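Local coordinates for protein BtGH115A (Bacteroides thetaiotaomicron, PDB 5BY3) that probably cleaves alpha-linked 4-O-methyl-glucuronic acid from decorated arabinogalactans, as a family GH115 glycoside hydrolase, at residues K706-V711 against K760-G765; E719-E724 against R743-P748. All blocks are in the same frame, centred on the assembly; numbering follows the deposited sequence.

Contact 1: residues K706-V711 against K760-G765; sequences KLRFTV and KALDEG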
ATOM      1  N   LYS A 706      18.197  14.086 -10.817  1.00 55.66           N
ATOM      2  CA  LYS A 706      18.710  15.212 -10.054  1.00 61.56           C
ATOM      3  C   LYS A 706      18.129  15.724  -8.741  1.00 59.24           C
ATOM      4  O   LYS A 706      18.875  15.745  -7.787  1.00 67.98           O
ATOM      5  CB  LYS A 706      19.261  16.308 -10.965  1.00 67.47           C
ATOM      6  CG  LYS A 706      20.700  16.023 -11.391  1.00 67.93           C
ATOM      7  CD  LYS A 706      21.714  16.536 -10.360  1.00 69.09           C
ATOM      8  CE  LYS A 706      22.269  15.457  -9.436  1.00 70.60           C
ATOM      9  NZ  LYS A 706      23.319  15.987  -8.513  1.00 62.24           N
ATOM     10  N   LEU A 707      16.871  16.144  -8.647  1.00 52.26           N
ATOM     11  CA  LEU A 707      16.382  16.879  -7.397  1.00 52.37           C
ATOM     12  C   LEU A 707      17.285  17.914  -6.695  1.00 54.76           C
ATOM     13  O   LEU A 707      17.993  17.591  -5.713  1.00 60.78           O
ATOM     14  CB  LEU A 707      15.870  15.937  -6.297  1.00 48.52           C
ATOM     15  CG  LEU A 707      14.558  15.170  -6.483  1.00 49.75           C
ATOM     16  CD1 LEU A 707      14.343  14.271  -5.257  1.00 45.55           C
ATOM     17  CD2 LEU A 707      13.382  16.100  -6.750  1.00 39.95           C
ATOM     18  N   ARG A 708      17.218  19.166  -7.141  1.00 50.98           N
ATOM     19  CA  ARG A 708      17.939  20.233  -6.436  1.00 56.17           C
ATOM     20  C   ARG A 708      17.223  21.589  -6.283  1.00 53.75           C
ATOM     21  O   ARG A 708      16.202  21.851  -6.909  1.00 53.53           O
ATOM     22  CB  ARG A 708      19.357  20.388  -7.010  1.00 65.08           C
ATOM     23  CG  ARG A 708      19.436  20.809  -8.453  1.00 69.36           C
ATOM     24  CD  ARG A 708      20.459  19.987  -9.201  1.00 65.15           C
ATOM     25  NE  ARG A 708      19.851  19.681 -10.480  1.00 71.06           N
ATOM     26  CZ  ARG A 708      20.144  20.252 -11.641  1.00 74.35           C
ATOM     27  NH1 ARG A 708      21.112  21.163 -11.732  1.00 69.56           N
ATOM     28  NH2 ARG A 708      19.472  19.866 -12.725  1.00 72.28           N
ATOM     29  N   PHE A 709      17.756  22.421  -5.401  1.00 53.38           N
ATOM     30  CA  PHE A 709      17.217  23.748  -5.139  1.00 53.56           C
ATOM     31  C   PHE A 709      18.340  24.772  -5.020  1.00 53.60           C
ATOM     32  O   PHE A 709      19.502  24.408  -5.027  1.00 55.30           O
ATOM     33  CB  PHE A 709      16.286  23.769  -3.897  1.00 52.99           C
ATOM     34  CG  PHE A 709      16.938  23.336  -2.602  1.00 47.92           C
ATOM     35  CD1 PHE A 709      16.931  21.990  -2.211  1.00 47.17           C
ATOM     36  CD2 PHE A 709      17.521  24.280  -1.745  1.00 51.63           C
ATOM     37  CE1 PHE A 709      17.518  21.591  -1.005  1.00 48.86           C
ATOM     38  CE2 PHE A 709      18.102  23.891  -0.529  1.00 51.02           C
ATOM     39  CZ  PHE A 709      18.100  22.543  -0.157  1.00 47.95           C
ATOM     40  N   THR A 710      17.991  26.055  -4.967  1.00 58.19           N
ATOM     41  CA  THR A 710      18.984  27.088  -4.724  1.00 55.41           C
ATOM     42  C   THR A 710      18.521  27.856  -3.520  1.00 59.52           C
ATOM     43  O   THR A 710      17.318  28.101  -3.366  1.00 56.37           O
ATOM     44  CB  THR A 710      19.191  28.051  -5.914  1.00 52.22           C
ATOM     45  OG1 THR A 710      18.118  29.002  -5.978  1.00 50.81           O
ATOM     46  CG2 THR A 710      19.336  27.303  -7.243  1.00 46.15           C
ATOM     47  N   VAL A 711      19.477  28.203  -2.663  1.00 60.93           N
ATOM     48  CA  VAL A 711      19.264  29.111  -1.527  1.00 62.28           C
ATOM     49  C   VAL A 711      19.955  30.451  -1.779  1.00 64.16           C
ATOM     50  O   VAL A 711      21.114  30.495  -2.219  1.00 67.78           O
ATOM     51  CB  VAL A 711      19.820  28.519  -0.229  1.00 60.15           C
ATOM     52  CG1 VAL A 711      18.722  28.293   0.781  1.00 61.20           C
ATOM     53  CG2 VAL A 711      20.571  27.232  -0.522  1.00 64.26           C
ATOM     54  N   LYS A 760      14.548  28.311  -4.420  1.00 46.71           N
ATOM     55  CA  LYS A 760      14.044  28.075  -5.773  1.00 51.19           C
ATOM     56  C   LYS A 760      14.182  26.602  -6.200  1.00 58.15           C
ATOM     57  O   LYS A 760      15.245  26.004  -6.012  1.00 63.20           O
ATOM     58  CB  LYS A 760      14.782  28.985  -6.757  1.00 51.33           C
ATOM     59  CG  LYS A 760      14.205  28.979  -8.162  1.00 56.73           C
ATOM     60  CD  LYS A 760      14.892  29.976  -9.071  1.00 57.91           C
ATOM     61  CE  LYS A 760      14.575  29.653 -10.516  1.00 63.15           C
ATOM     62  NZ  LYS A 760      14.770  30.826 -11.416  1.00 72.28           N
ATOM     63  N   ALA A 761      13.130  26.029  -6.789  1.00 52.35           N
ATOM     64  CA  ALA A 761      13.202  24.666  -7.303  1.00 48.12           C
ATOM     65  C   ALA A 761      13.807  24.630  -8.696  1.00 57.01           C
ATOM     66  O   ALA A 761      13.322  25.334  -9.596  1.00 60.44           O
ATOM     67  CB  ALA A 761      11.824  24.045  -7.351  1.00 46.35           C
ATOM     68  N   LEU A 762      14.825  23.781  -8.878  1.00 52.48           N
ATOM     69  CA  LEU A 762      15.438  23.519 -10.189  1.00 56.52           C
ATOM     70  C   LEU A 762      14.912  22.282 -10.915  1.00 60.31           C
ATOM     71  O   LEU A 762      15.008  22.197 -12.140  1.00 55.96           O
ATOM     72  CB  LEU A 762      16.966  23.418 -10.062  1.00 59.38           C
ATOM     73  CG  LEU A 762      17.836  24.658 -10.332  1.00 60.41           C
ATOM     74  CD1 LEU A 762      17.204  25.973  -9.874  1.00 53.21           C
ATOM     75  CD2 LEU A 762      19.198  24.451  -9.671  1.00 61.69           C
ATOM     76  N   ASP A 763      14.376  21.320 -10.161  1.00 63.27           N
ATOM     77  CA  ASP A 763      13.852  20.084 -10.743  1.00 56.65           C
ATOM     78  C   ASP A 763      12.398  19.893 -10.391  1.00 60.41           C
ATOM     79  O   ASP A 763      11.849  20.655  -9.566  1.00 60.33           O
ATOM     80  CB  ASP A 763      14.708  18.885 -10.327  1.00 51.17           C
ATOM     81  CG  ASP A 763      16.144  19.023 -10.795  1.00 53.21           C
ATOM     82  OD1 ASP A 763      16.385  18.957 -12.029  1.00 63.36           O
ATOM     83  OD2 ASP A 763      17.032  19.219  -9.941  1.00 56.05           O
ATOM     84  N   GLU A 764      11.793  18.878 -11.017  1.00 64.19           N
ATOM     85  CA  GLU A 764      10.366  18.615 -10.943  1.00 66.04           C
ATOM     86  C   GLU A 764       9.794  18.429  -9.515  1.00 74.94           C
ATOM     87  O   GLU A 764       9.250  19.398  -8.945  1.00 90.04           O
ATOM     88  CB  GLU A 764       9.978  17.481 -11.895  1.00 67.03           C
ATOM     89  CG  GLU A 764       8.538  17.588 -12.397  1.00 74.96           C
ATOM     90  CD  GLU A 764       8.374  17.170 -13.852  1.00 73.51           C
ATOM     91  OE1 GLU A 764       9.285  17.431 -14.661  1.00 72.51           O
ATOM     92  OE2 GLU A 764       7.325  16.589 -14.194  1.00 68.27           O
ATOM     93  N   GLY A 765       9.927  17.238  -8.927  1.00 62.85           N
ATOM     94  CA  GLY A 765       9.137  16.900  -7.720  1.00 46.31           C
ATOM     95  C   GLY A 765       9.768  17.266  -6.386  1.00 45.52           C
ATOM     96  O   GLY A 765      10.100  16.373  -5.583  1.00 38.91           O
TER
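Strands 708-713 and 755-761 are antiparallel neighbours in a four-stranded sheet of the C-terminal beta domain, and Arg708 and Asp763 meet where the pairing runs out. Thr710 and Lys760 form a hydrogen-bonded pair: Thr710 N gives to Lys760 O at 2.9 Å and Lys760 N to Thr710 O at 3.0 Å. Phe709 and Ala761 follow as a non-hydrogen-bonded pair. Leu762 N still reaches Arg708 O, at 3.1 Å. Beyond it the carboxylate of Asp763 takes over. Its OD2 accepts Arg708 N through the anti lone pair, at 2.8 Å. The same oxygen forms a salt bridge with Arg708 NE at 2.9 Å, though as a hydrogen bond it is weak. Arg708 CG sits between its backbone N and carbonyl carbon (chi1 63°); the chain then bends at chi2 and chi3, and the guanidinium and carboxylate planes end up 39° apart. An alanine here would probably leave the Asp763 charge without its guanidinium mate and take away the CG packing on Leu762 CD2. On the Thr710 side, Leu762 CD1 lies 3.6 Å from Thr710 CG2. Arg708 NH2 gives a hydrogen bond to the syn lone pair of Asp763 OD1 at 3.3 Å, and that oxygen lies out of the guanidinium plane.

Contact 2: residues E719-E724 against R743-P748; sequences EVIAYE and RKIVLP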
ATOM      1  N   GLU A 719      23.109  29.643  -4.066  1.00 64.99           N
ATOM      2  CA  GLU A 719      23.883  28.426  -3.810  1.00 71.06           C
ATOM      3  C   GLU A 719      23.048  27.193  -4.218  1.00 64.69           C
ATOM      4  O   GLU A 719      21.888  27.077  -3.825  1.00 69.70           O
ATOM      5  CB  GLU A 719      24.320  28.363  -2.342  1.00 78.46           C
ATOM      6  CG  GLU A 719      25.668  27.675  -2.103  1.00 83.47           C
ATOM      7  CD  GLU A 719      26.550  28.430  -1.103  1.00 92.24           C
ATOM      8  OE1 GLU A 719      26.817  29.649  -1.302  1.00 86.90           O
ATOM      9  OE2 GLU A 719      26.993  27.806  -0.110  1.00 88.38           O
ATOM     10  N   VAL A 720      23.644  26.300  -5.011  1.00 58.95           N
ATOM     11  CA  VAL A 720      22.973  25.148  -5.631  1.00 54.07           C
ATOM     12  C   VAL A 720      23.127  23.866  -4.790  1.00 58.51           C
ATOM     13  O   VAL A 720      24.249  23.416  -4.547  1.00 59.81           O
ATOM     14  CB  VAL A 720      23.529  24.893  -7.048  1.00 54.44           C
ATOM     15  CG1 VAL A 720      22.969  23.610  -7.637  1.00 54.68           C
ATOM     16  CG2 VAL A 720      23.182  26.047  -7.965  1.00 55.54           C
ATOM     17  N   ILE A 721      22.001  23.289  -4.351  1.00 55.35           N
ATOM     18  CA  ILE A 721      21.993  22.188  -3.377  1.00 50.32           C
ATOM     19  C   ILE A 721      21.120  21.011  -3.833  1.00 50.04           C
ATOM     20  O   ILE A 721      19.927  21.184  -4.029  1.00 50.52           O
ATOM     21  CB  ILE A 721      21.538  22.654  -1.986  1.00 50.81           C
ATOM     22  CG1 ILE A 721      22.485  23.741  -1.436  1.00 51.54           C
ATOM     23  CG2 ILE A 721      21.501  21.460  -1.043  1.00 44.51           C
ATOM     24  CD1 ILE A 721      22.112  24.253  -0.053  1.00 55.30           C
ATOM     25  N   ALA A 722      21.749  19.837  -3.980  1.00 45.77           N
ATOM     26  CA  ALA A 722      21.145  18.587  -4.419  1.00 42.37           C
ATOM     27  C   ALA A 722      20.806  17.690  -3.208  1.00 42.54           C
ATOM     28  O   ALA A 722      21.529  17.699  -2.207  1.00 38.99           O
ATOM     29  CB  ALA A 722      22.126  17.866  -5.320  1.00 39.73           C
ATOM     30  N   TYR A 723      19.742  16.891  -3.313  1.00 39.50           N
ATOM     31  CA  TYR A 723      19.333  16.036  -2.182  1.00 44.33           C
ATOM     32  C   TYR A 723      18.742  14.713  -2.609  1.00 47.53           C
ATOM     33  O   TYR A 723      18.231  13.973  -1.763  1.00 56.97           O
ATOM     34  CB  TYR A 723      18.382  16.759  -1.188  1.00 43.62           C
ATOM     35  CG  TYR A 723      17.029  17.086  -1.764  1.00 40.12           C
ATOM     36  CD1 TYR A 723      16.832  18.242  -2.533  1.00 38.86           C
ATOM     37  CD2 TYR A 723      15.936  16.227  -1.566  1.00 40.99           C
ATOM     38  CE1 TYR A 723      15.589  18.526  -3.090  1.00 41.55           C
ATOM     39  CE2 TYR A 723      14.691  16.499  -2.127  1.00 40.78           C
ATOM     40  CZ  TYR A 723      14.525  17.656  -2.877  1.00 41.80           C
ATOM     41  OH  TYR A 723      13.299  17.927  -3.408  1.00 46.64           O
ATOM     42  N   GLU A 724      18.819  14.400  -3.905  1.00 48.13           N
ATOM     43  CA  GLU A 724      18.497  13.054  -4.375  1.00 48.22           C
ATOM     44  C   GLU A 724      19.551  12.144  -3.732  1.00 49.02           C
ATOM     45  O   GLU A 724      20.619  12.618  -3.374  1.00 42.94           O
ATOM     46  CB  GLU A 724      18.468  12.960  -5.923  1.00 48.48           C
ATOM     47  CG  GLU A 724      19.804  12.712  -6.650  1.00 48.52           C
ATOM     48  CD  GLU A 724      20.850  13.834  -6.542  1.00 58.82           C
ATOM     49  OE1 GLU A 724      20.524  14.968  -6.152  1.00 53.59           O
ATOM     50  OE2 GLU A 724      22.043  13.583  -6.858  1.00 68.13           O
ATOM     51  N   ARG A 743      19.016  19.269   4.577  1.00 43.12           N
ATOM     52  CA  ARG A 743      20.146  20.065   4.076  1.00 45.23           C
ATOM     53  C   ARG A 743      20.379  21.283   4.954  1.00 51.35           C
ATOM     54  O   ARG A 743      19.520  22.173   5.065  1.00 51.74           O
ATOM     55  CB  ARG A 743      19.965  20.466   2.600  1.00 38.48           C
ATOM     56  CG  ARG A 743      20.098  19.324   1.624  1.00 39.00           C
ATOM     57  CD  ARG A 743      21.567  18.904   1.444  1.00 41.37           C
ATOM     58  NE  ARG A 743      21.690  17.717   0.566  1.00 40.65           N
ATOM     59  CZ  ARG A 743      21.733  16.441   0.979  1.00 36.68           C
ATOM     60  NH1 ARG A 743      21.666  16.127   2.263  1.00 31.62           N
ATOM     61  NH2 ARG A 743      21.810  15.464   0.084  1.00 41.40           N
ATOM     62  N   LYS A 744      21.541  21.290   5.591  1.00 54.78           N
ATOM     63  CA  LYS A 744      22.026  22.431   6.339  1.00 57.84           C
ATOM     64  C   LYS A 744      22.979  23.261   5.493  1.00 61.70           C
ATOM     65  O   LYS A 744      23.803  22.730   4.727  1.00 64.35           O
ATOM     66  CB  LYS A 744      22.720  21.971   7.610  1.00 56.16           C
ATOM     67  CG  LYS A 744      21.767  21.265   8.560  1.00 64.28           C
ATOM     68  CD  LYS A 744      22.390  21.027   9.930  1.00 61.09           C
ATOM     69  CE  LYS A 744      21.324  20.749  10.983  1.00 62.59           C
ATOM     70  NZ  LYS A 744      20.584  19.497  10.701  1.00 62.93           N
ATOM     71  N   ILE A 745      22.844  24.575   5.615  1.00 61.42           N
ATOM     72  CA  ILE A 745      23.782  25.500   4.990  1.00 61.78           C
ATOM     73  C   ILE A 745      24.106  26.660   5.927  1.00 58.47           C
ATOM     74  O   ILE A 745      23.243  27.165   6.657  1.00 59.11           O
ATOM     75  CB  ILE A 745      23.315  25.958   3.580  1.00 64.44           C
ATOM     76  CG1 ILE A 745      24.465  26.599   2.816  1.00 68.35           C
ATOM     77  CG2 ILE A 745      22.124  26.901   3.653  1.00 66.12           C
ATOM     78  CD1 ILE A 745      24.302  26.516   1.312  1.00 79.13           C
ATOM     79  N   VAL A 746      25.371  27.050   5.919  1.00 61.02           N
ATOM     80  CA  VAL A 746      25.828  28.230   6.639  1.00 62.66           C
ATOM     81  C   VAL A 746      26.064  29.361   5.622  1.00 67.75           C
ATOM     82  O   VAL A 746      26.736  29.171   4.576  1.00 58.57           O
ATOM     83  CB  VAL A 746      27.045  27.903   7.544  1.00 62.55           C
ATOM     84  CG1 VAL A 746      27.859  29.145   7.899  1.00 67.14           C
ATOM     85  CG2 VAL A 746      26.575  27.184   8.811  1.00 54.02           C
ATOM     86  N   LEU A 747      25.456  30.514   5.916  1.00 71.28           N
ATOM     87  CA  LEU A 747      25.588  31.708   5.073  1.00 75.78           C
ATOM     88  C   LEU A 747      26.006  32.926   5.890  1.00 77.39           C
ATOM     89  O   LEU A 747      25.640  33.041   7.069  1.00 80.62           O
ATOM     90  CB  LEU A 747      24.298  32.008   4.303  1.00 71.25           C
ATOM     91  CG  LEU A 747      23.608  30.966   3.407  1.00 68.91           C
ATOM     92  CD1 LEU A 747      22.165  31.420   3.123  1.00 63.39           C
ATOM     93  CD2 LEU A 747      24.376  30.660   2.129  1.00 57.32           C
ATOM     94  N   PRO A 748      26.790  33.837   5.270  1.00 82.97           N
ATOM     95  CA  PRO A 748      27.092  35.104   5.944  1.00 81.64           C
ATOM     96  C   PRO A 748      25.923  36.072   5.830  1.00 79.50           C
ATOM     97  O   PRO A 748      25.378  36.221   4.737  1.00 84.07           O
ATOM     98  CB  PRO A 748      28.290  35.636   5.155  1.00 88.32           C
ATOM     99  CG  PRO A 748      28.177  35.019   3.787  1.00 83.24           C
ATOM    100  CD  PRO A 748      27.517  33.688   3.985  1.00 83.42           C
TER
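Arg743 and Ile721 slide past each other in opposite directions, and the guanidinium of Arg743 meets the backbone of Ala722. The strands 719-722 and 743-748 lie in different sheets. Their axes come within 9.2 Å and run nearly antiparallel, at 159°. No backbone-to-backbone hydrogen bond joins them; side chains pack together, and one reaches a backbone carbonyl.

The alkyl part of Arg743 runs beside the Ile721 branch methyl, with CD 3.6 Å from Ile721 CG2. That methyl stands anti to the backbone N of Ile721. A bend at chi2 (-75°) sets Arg743 CD beside it. Arg743 NE gives a nearly straight hydrogen bond to Ala722 O, 2.8 Å long and 162° at the hydrogen. The oxygen lies in the guanidinium plane, at its edge. NH2 adds a weak second bond to the same oxygen. Tyr723 CB covers one face of the guanidinium, 3.9 Å from Arg743 NE. The plane is thus met at its edge by a carbonyl and on a face by a methylene.

Farther along, Ile745 crosses Ile721 obliquely. The two CD1 methyls meet at 3.4 Å. Ile745 CD1 also touches Glu719, at 3.3 Å from OE2. Here a carboxylate oxygen lies against a methyl, a plain packing contact made by an exposed glutamate.

This is sheet-to-sheet packing in the C-terminal domain. Strand 719-722 is an outermost strand of its four-stranded sheet and pairs with 708-713, whose Phe709 also touches Arg743. Strand 741-748 pairs with 689-696 in the facing sheet. Helix 730-738 lies between the two segments in the chain, and its Glu731 forms a salt bridge with Arg743 NH2.

Both contacts lie in the C-terminal domain, with centres about 11 Å apart. From the N terminus, the chain first runs through 706-711, then turns back through 719-724, which begins with the next strand of the same sheet. Helix 730-738 follows, and 743-748 closes the inner loop at contact 2. The chain then enters strand 755-761, and the segment from its last residues to Gly765 closes the outer loop at contact 1. Contact 2 is therefore nested inside contact 1. Contact 1 joins strands within one sheet, while contact 2 packs that sheet on the one holding strands 689-696 and 741-748. Strand 708-713 connects them: Phe709 O and Ile721 N are probably hydrogen-bonded, and Val711 packs on Ile721.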